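Local coordinates for phosphotriesterase family protein (Listeria monocytogenes serotype 4b str. H7858, PDB 3PNZ) that probably hydrolyses phosphorylated sugar lactones at a two-zinc active site, as a lactonase of the phosphotriesterase family with an amidohydrolase fold, at residues Ala174-Ser186 and Val319-Lys330. Residues are numbered along the deposited sequence; the frame is centred on the assembly and turned at random.
Sequences ARAHHETKAPIHS and VDNPARCFTFKK
Chi1 of Phe328, at -90°, turns its ring onto the turn that follows helix 164-180, and chi1 of His177, at 162°, sets CG anti to the backbone N and brings the imidazole edge up to Lys329. One face of the Phe328 ring covers Ala182: Ala182 CA sits 3.8 Å from the Phe328 ring centroid, close to the normal, which meets the geometry of a CH-pi contact, and CB packs on CZ from the same face. Thr180 O lies near the ring plane at its edge, 3.2 Å from Phe328 CD2. Pro183 CD makes an apolar contact with Phe328 CD1. A direct backbone hydrogen bond ties the segments: Lys329 N reaches Lys181 O at 2.7 Å, nearly straight at 161°. Lys181, the first residue past the helix, has positive phi and lies within an ST turn, in which Thr180 OG1 accepts from Ala182 N and donates to Ala176 O. His177 ND1 gives a 2.8 Å bond to Ala182 O almost in the ring plane, fixing the ring's rotation so that His177 CE1 meets Lys329 CG at 3.8 Å. The Lys329 chain, bent at chi2, runs back past Pro183 to put Lys329 NZ 2.9 Å from Cys325 O; NZ also makes a weak bond to Thr327 O. Pro183 CG packs 3.4 Å from Phe326 O. One water bridges Lys181 NZ and Lys329 O. Phe3 stacks with Phe328, so the N-terminal region joins the contact. Together these contacts lay the C-terminal tail, beyond helix 310-325, across the loop that enters the N-terminal end of strand 184-186 in the TIM-barrel amidohydrolase fold, while His187, just past the strand's C-terminal end, binds zinc.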
loop_
_atom_site.group_PDB
_atom_site.type_symbol
_atom_site.label_atom_id
_atom_site.label_comp_id
_atom_site.label_asym_id
_atom_site.label_seq_id
_atom_site.Cartn_x
_atom_site.Cartn_y
_atom_site.Cartn_z
ATOM N N ALA A 174 -7.060 12.911 5.098
ATOM C CA ALA A 174 -8.160 13.368 4.257
ATOM C C ALA A 174 -7.912 14.813 3.818
ATOM O O ALA A 174 -8.071 15.170 2.651
ATOM C CB ALA A 174 -9.487 13.245 4.992
ATOM N N ARG A 175 -7.496 15.637 4.765
ATOM C CA ARG A 175 -7.253 17.042 4.470
ATOM C C ARG A 175 -6.023 17.224 3.582
ATOM O O ARG A 175 -5.980 18.141 2.758
ATOM C CB ARG A 175 -7.190 17.838 5.770
ATOM C CG ARG A 175 -8.541 17.803 6.488
ATOM C CD ARG A 175 -8.465 18.273 7.924
ATOM N NE ARG A 175 -9.665 17.879 8.655
ATOM C CZ ARG A 175 -9.912 18.209 9.921
ATOM N NH1 ARG A 175 -9.041 18.950 10.596
ATOM N NH2 ARG A 175 -11.033 17.800 10.506
ATOM N N ALA A 176 -5.043 16.334 3.718
ATOM C CA ALA A 176 -3.896 16.344 2.811
ATOM C C ALA A 176 -4.348 15.975 1.403
ATOM O O ALA A 176 -3.835 16.510 0.418
ATOM C CB ALA A 176 -2.793 15.405 3.299
ATOM N N HIS A 177 -5.312 15.062 1.293
ATOM C CA HIS A 177 -5.868 14.779 -0.024
ATOM C C HIS A 177 -6.519 16.025 -0.625
ATOM O O HIS A 177 -6.353 16.314 -1.811
ATOM C CB HIS A 177 -6.915 13.672 -0.015
ATOM C CG HIS A 177 -7.759 13.691 -1.249
ATOM N ND1 HIS A 177 -7.349 13.121 -2.435
ATOM C CD2 HIS A 177 -8.945 14.290 -1.508
ATOM C CE1 HIS A 177 -8.262 13.342 -3.364
ATOM N NE2 HIS A 177 -9.239 14.053 -2.828
ATOM N N HIS A 178 -7.294 16.745 0.175
ATOM C CA HIS A 178 -7.974 17.924 -0.366
ATOM C C HIS A 178 -6.971 18.927 -0.941
ATOM O O HIS A 178 -7.245 19.575 -1.955
ATOM C CB HIS A 178 -8.875 18.577 0.673
ATOM C CG HIS A 178 -10.151 17.832 0.904
ATOM N ND1 HIS A 178 -11.040 17.558 -0.113
ATOM C CD2 HIS A 178 -10.692 17.308 2.029
ATOM C CE1 HIS A 178 -12.073 16.896 0.374
ATOM N NE2 HIS A 178 -11.889 16.736 1.672
ATOM N N GLU A 179 -5.810 19.034 -0.303
ATOM C CA GLU A 179 -4.770 19.971 -0.749
ATOM C C GLU A 179 -3.981 19.503 -1.981
ATOM O O GLU A 179 -3.639 20.321 -2.841
ATOM C CB GLU A 179 -3.814 20.315 0.399
ATOM C CG GLU A 179 -4.479 21.058 1.565
ATOM C CD GLU A 179 -3.484 21.648 2.560
ATOM O OE1 GLU A 179 -2.260 21.477 2.371
ATOM O OE2 GLU A 179 -3.928 22.289 3.538
ATOM N N THR A 180 -3.703 18.201 -2.071
ATOM C CA THR A 180 -2.798 17.660 -3.096
ATOM C C THR A 180 -3.492 16.891 -4.214
ATOM O O THR A 180 -2.940 16.753 -5.311
ATOM C CB THR A 180 -1.775 16.692 -2.476
ATOM O OG1 THR A 180 -2.468 15.553 -1.931
ATOM C CG2 THR A 180 -0.965 17.388 -1.389
ATOM N N LYS A 181 -4.683 16.375 -3.907
ATOM C CA LYS A 181 -5.469 15.489 -4.771
ATOM C C LYS A 181 -4.871 14.082 -4.940
ATOM O O LYS A 181 -5.272 13.339 -5.835
ATOM C CB LYS A 181 -5.769 16.126 -6.135
ATOM C CG LYS A 181 -6.406 17.500 -6.031
ATOM C CD LYS A 181 -7.746 17.441 -5.318
ATOM C CE LYS A 181 -8.377 18.825 -5.209
ATOM N NZ LYS A 181 -9.737 18.721 -4.625
ATOM N N ALA A 182 -3.926 13.720 -4.071
ATOM C CA ALA A 182 -3.302 12.396 -4.122
ATOM C C ALA A 182 -4.291 11.291 -3.763
ATOM O O ALA A 182 -5.177 11.498 -2.934
ATOM C CB ALA A 182 -2.092 12.332 -3.172
ATOM N N PRO A 183 -4.128 10.110 -4.377
ATOM C CA PRO A 183 -4.955 8.950 -4.027
ATOM C C PRO A 183 -4.723 8.598 -2.560
ATOM O O PRO A 183 -3.661 8.924 -2.024
ATOM C CB PRO A 183 -4.394 7.824 -4.901
ATOM C CG PRO A 183 -3.536 8.458 -5.900
ATOM C CD PRO A 183 -3.077 9.776 -5.348
ATOM N N ILE A 184 -5.700 7.940 -1.938
ATOM C CA ILE A 184 -5.640 7.612 -0.513
ATOM C C ILE A 184 -5.624 6.096 -0.365
ATOM O O ILE A 184 -6.344 5.386 -1.073
ATOM C CB ILE A 184 -6.868 8.172 0.244
ATOM C CG1 ILE A 184 -6.984 9.688 0.048
ATOM C CG2 ILE A 184 -6.773 7.850 1.733
ATOM C CD1 ILE A 184 -8.380 10.228 0.342
ATOM N N HIS A 185 -4.797 5.605 0.556
ATOM C CA HIS A 185 -4.726 4.170 0.841
ATOM C C HIS A 185 -4.933 3.993 2.330
ATOM O O HIS A 185 -4.504 4.826 3.117
ATOM C CB HIS A 185 -3.362 3.614 0.436
ATOM C CG HIS A 185 -3.242 2.127 0.587
ATOM N ND1 HIS A 185 -4.017 1.245 -0.134
ATOM C CD2 HIS A 185 -2.417 1.369 1.348
ATOM C CE1 HIS A 185 -3.688 0.005 0.189
ATOM N NE2 HIS A 185 -2.723 0.052 1.090
ATOM N N SER A 186 -5.608 2.921 2.728
ATOM C CA SER A 186 -5.727 2.649 4.159
ATOM C C SER A 186 -5.197 1.267 4.525
ATOM O O SER A 186 -5.236 0.335 3.725
ATOM C CB SER A 186 -7.173 2.810 4.634
ATOM O OG SER A 186 -7.985 1.732 4.202
ATOM N N VAL A 319 -3.390 -3.837 -14.374
ATOM C CA VAL A 319 -3.147 -2.720 -15.291
ATOM C C VAL A 319 -4.237 -1.655 -15.223
ATOM O O VAL A 319 -3.979 -0.541 -14.785
ATOM C CB VAL A 319 -2.975 -3.180 -16.754
ATOM C CG1 VAL A 319 -2.695 -1.967 -17.649
ATOM C CG2 VAL A 319 -1.860 -4.206 -16.870
ATOM N N ASP A 320 -5.451 -1.991 -15.645
ATOM C CA ASP A 320 -6.512 -0.985 -15.743
ATOM C C ASP A 320 -6.884 -0.381 -14.388
ATOM O O ASP A 320 -6.977 0.833 -14.253
ATOM C CB ASP A 320 -7.762 -1.561 -16.410
ATOM C CG ASP A 320 -7.501 -2.043 -17.829
ATOM O OD1 ASP A 320 -6.488 -1.633 -18.423
ATOM O OD2 ASP A 320 -8.311 -2.838 -18.344
ATOM N N ASN A 321 -7.075 -1.235 -13.383
ATOM C CA ASN A 321 -7.517 -0.760 -12.071
ATOM C C ASN A 321 -6.478 0.114 -11.352
ATOM O O ASN A 321 -6.817 1.183 -10.843
ATOM C CB ASN A 321 -8.015 -1.933 -11.190
ATOM C CG ASN A 321 -9.228 -2.645 -11.794
ATOM O OD1 ASN A 321 -9.782 -2.208 -12.812
ATOM N ND2 ASN A 321 -9.664 -3.728 -11.156
ATOM N N PRO A 322 -5.211 -0.328 -11.301
ATOM C CA PRO A 322 -4.194 0.562 -10.720
ATOM C C PRO A 322 -4.062 1.886 -11.480
ATOM O O PRO A 322 -3.807 2.917 -10.868
ATOM C CB PRO A 322 -2.894 -0.246 -10.846
ATOM C CG PRO A 322 -3.339 -1.678 -10.882
ATOM C CD PRO A 322 -4.680 -1.677 -11.579
ATOM N N ALA A 323 -4.230 1.862 -12.797
ATOM C CA ALA A 323 -4.151 3.111 -13.565
ATOM C C ALA A 323 -5.278 4.072 -13.189
ATOM O O ALA A 323 -5.097 5.287 -13.216
ATOM C CB ALA A 323 -4.164 2.821 -15.057
ATOM N N ARG A 324 -6.442 3.537 -12.839
ATOM C CA ARG A 324 -7.548 4.368 -12.385
ATOM C C ARG A 324 -7.351 4.829 -10.936
ATOM O O ARG A 324 -7.589 5.991 -10.600
ATOM C CB ARG A 324 -8.885 3.632 -12.540
ATOM C CG ARG A 324 -10.101 4.491 -12.172
ATOM C CD ARG A 324 -11.433 3.893 -12.640
ATOM N NE ARG A 324 -11.830 2.694 -11.897
ATOM C CZ ARG A 324 -12.648 2.693 -10.843
ATOM N NH1 ARG A 324 -13.165 3.829 -10.386
ATOM N NH2 ARG A 324 -12.947 1.547 -10.236
ATOM N N CYS A 325 -6.882 3.919 -10.089
ATOM C CA CYS A 325 -6.770 4.197 -8.660
ATOM C C CYS A 325 -5.669 5.204 -8.327
ATOM O O CYS A 325 -5.885 6.135 -7.553
ATOM C CB CYS A 325 -6.561 2.893 -7.878
ATOM S SG CYS A 325 -6.359 3.128 -6.084
ATOM N N PHE A 326 -4.494 5.035 -8.928
ATOM C CA PHE A 326 -3.326 5.781 -8.478
ATOM C C PHE A 326 -3.097 7.130 -9.168
ATOM O O PHE A 326 -2.122 7.813 -8.885
ATOM C CB PHE A 326 -2.081 4.893 -8.528
ATOM C CG PHE A 326 -2.178 3.710 -7.605
ATOM C CD1 PHE A 326 -2.156 3.896 -6.228
ATOM C CD2 PHE A 326 -2.345 2.426 -8.111
ATOM C CE1 PHE A 326 -2.273 2.810 -5.365
ATOM C CE2 PHE A 326 -2.461 1.338 -7.251
ATOM C CZ PHE A 326 -2.420 1.538 -5.884
ATOM N N THR A 327 -4.017 7.524 -10.042
ATOM C CA THR A 327 -3.934 8.855 -10.640
ATOM C C THR A 327 -4.345 9.905 -9.622
ATOM O O THR A 327 -5.262 9.686 -8.828
ATOM C CB THR A 327 -4.866 8.985 -11.828
ATOM O OG1 THR A 327 -6.204 8.710 -11.391
ATOM C CG2 THR A 327 -4.464 8.016 -12.929
ATOM N N PHE A 328 -3.664 11.045 -9.635
ATOM C CA PHE A 328 -4.089 12.187 -8.830
ATOM C C PHE A 328 -5.465 12.652 -9.293
ATOM O O PHE A 328 -5.832 12.497 -10.465
ATOM C CB PHE A 328 -3.071 13.327 -8.933
ATOM C CG PHE A 328 -1.979 13.267 -7.900
ATOM C CD1 PHE A 328 -1.212 12.118 -7.748
ATOM C CD2 PHE A 328 -1.716 14.353 -7.096
ATOM C CE1 PHE A 328 -0.207 12.060 -6.796
ATOM C CE2 PHE A 328 -0.707 14.311 -6.154
ATOM C CZ PHE A 328 0.049 13.157 -6.005
ATOM N N LYS A 329 -6.232 13.239 -8.385
ATOM C CA LYS A 329 -7.626 13.540 -8.692
ATOM C C LYS A 329 -7.799 14.993 -9.143
ATOM O O LYS A 329 -8.452 15.796 -8.479
ATOM C CB LYS A 329 -8.524 13.214 -7.491
ATOM C CG LYS A 329 -8.220 11.839 -6.853
ATOM C CD LYS A 329 -8.264 10.697 -7.877
ATOM C CE LYS A 329 -7.816 9.367 -7.234
ATOM N NZ LYS A 329 -7.698 8.237 -8.218
ATOM N N LYS A 330 -7.204 15.315 -10.286
ATOM C CA LYS A 330 -7.306 16.659 -10.842
ATOM C C LYS A 330 -7.178 16.589 -12.358
ATOM O O LYS A 330 -6.468 15.728 -12.887
ATOM C CB LYS A 330 -6.223 17.564 -10.255
ATOM C CG LYS A 330 -4.829 16.985 -10.371
ATOM C CD LYS A 330 -3.765 17.991 -10.007
ATOM C CE LYS A 330 -3.990 18.576 -8.631
ATOM N NZ LYS A 330 -2.944 19.587 -8.314
ATOM O OXT LYS A 330 -7.792 17.386 -13.076
HETATM O O HOH W 1 -10.668 17.560 -7.396
#